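Local coordinates for ribokinase (PDB 6CW5) that catalyses the ATP-dependent phosphorylation of D-ribose at O-5 to give D-ribose 5-phosphate, probably with the help of magnesium, at the interface of chains A and B. Coordinates in Å, arbitrary orientation; residue numbers count along the deposited sequence, not the author numbering. Chains: chain A/B, Ribokinase.

The interface of chains A and B. Residues chain A 126, 148-150; chain B 126, 130, 148, 150.
A two-fold symmetric homodimer interface brings A:Ser150 against B:Ser150 and A:Leu126 against B:Leu126 at the axis, joining two ribokinase subunits of the PfkB carbohydrate kinase family. Each chain contributes the start of helix 149-161, the proline before it and part of the loop that follows the 3-10 helix 121-124; the centre of the patch is about 20 Å from A:Asp281, the predicted proton acceptor, which suggests that it serves assembly rather than catalysis directly. The two serine hydroxyls share a hydrogen bond, A:Ser150 OG to B:Ser150 OG at 2.9 Å, in which either may be the donor. In both copies OG sits between the backbone N and the carbonyl carbon (chi1 66°), which turns the hydroxyl towards its twin. The backbones of the same residues are tied by a water, 2.7 Å from A:Ser150 O and 2.8 Å from B:Ser150 O, and each CB rests near the opposite carbonyl oxygen, so the first turns of the two helices meet closely. Beside the serines, the leucines touch through one branch each: A:Leu126 CD1 and B:Leu126 CD1 are 3.7 Å apart, with the side chains crossing at a slant. The same methyl of A:Leu126 also reaches B:Pro148 CB at 3.8 Å, its side chain lying roughly perpendicular to that of the proline, and A:Pro148 receives B:Leu126 in the same way. The four residues thus form a small apolar cluster across the axis. Farther from it, B:Thr130 faces the N-terminus of helix 149-161 of chain A. Its hydroxyl OG1 accepts a nearly straight hydrogen bond from the backbone amide A:Leu149 N (3.1 Å, 168° at the hydrogen), capping an N-H of the first helical residue from the other subunit. With OG1 beside the backbone N and anti to the carbonyl carbon (chi1 -59°), CG2 of B:Thr130 points away from that N and lies against A:Leu149 CB at 3.8 Å; the pair recurs with the chains exchanged.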
# COMPACT_ATOMS: atom_id res chain seq x y z
N LEU A 126 7.04 5.37 3.57
CA LEU A 126 6.98 5.17 2.15
C LEU A 126 7.42 6.47 1.49
O LEU A 126 6.90 7.55 1.83
CB LEU A 126 5.55 4.79 1.71
CG LEU A 126 5.13 3.41 2.20
CD1 LEU A 126 3.68 3.15 1.82
CD2 LEU A 126 6.03 2.38 1.59
N PRO A 148 3.72 -1.54 6.12
CA PRO A 148 2.30 -1.29 5.88
C PRO A 148 1.72 -2.40 5.03
O PRO A 148 2.34 -2.81 4.05
CB PRO A 148 2.28 0.04 5.10
CG PRO A 148 3.54 0.74 5.58
CD PRO A 148 4.55 -0.38 5.72
N LEU A 149 0.53 -2.88 5.42
CA LEU A 149 -0.01 -4.04 4.72
C LEU A 149 -0.22 -3.74 3.24
O LEU A 149 -0.04 -4.62 2.39
CB LEU A 149 -1.32 -4.50 5.35
CG LEU A 149 -2.01 -5.72 4.69
CD1 LEU A 149 -1.09 -6.93 4.68
CD2 LEU A 149 -3.36 -6.02 5.44
N SER A 150 -0.64 -2.51 2.91
CA SER A 150 -0.86 -2.20 1.50
C SER A 150 0.41 -2.42 0.69
O SER A 150 0.34 -2.78 -0.50
CB SER A 150 -1.37 -0.77 1.32
OG SER A 150 -0.41 0.19 1.69
N LEU B 126 0.93 6.35 7.08
CA LEU B 126 0.08 5.20 7.27
C LEU B 126 0.23 4.78 8.73
O LEU B 126 1.37 4.61 9.21
CB LEU B 126 0.47 4.06 6.33
CG LEU B 126 0.16 4.37 4.87
CD1 LEU B 126 0.67 3.24 3.99
CD2 LEU B 126 -1.32 4.55 4.70
N THR B 130 -1.45 -1.66 10.72
CA THR B 130 -2.40 -1.37 9.67
C THR B 130 -3.76 -1.87 10.11
O THR B 130 -3.92 -3.06 10.38
CB THR B 130 -1.99 -2.05 8.37
OG1 THR B 130 -0.69 -1.59 8.00
CG2 THR B 130 -2.99 -1.67 7.26
N PRO B 148 0.17 7.27 -0.92
CA PRO B 148 1.04 6.20 -1.42
C PRO B 148 0.27 5.32 -2.37
O PRO B 148 -0.87 4.96 -2.10
CB PRO B 148 1.43 5.40 -0.16
CG PRO B 148 1.35 6.45 0.95
CD PRO B 148 0.15 7.29 0.56
N SER B 150 0.46 2.25 -3.15
CA SER B 150 0.01 0.96 -2.63
C SER B 150 -1.31 1.10 -1.89
O SER B 150 -2.12 0.16 -1.89
CB SER B 150 1.07 0.33 -1.72
OG SER B 150 1.27 1.08 -0.54
O HOH W 1 -1.68 -2.55 -2.26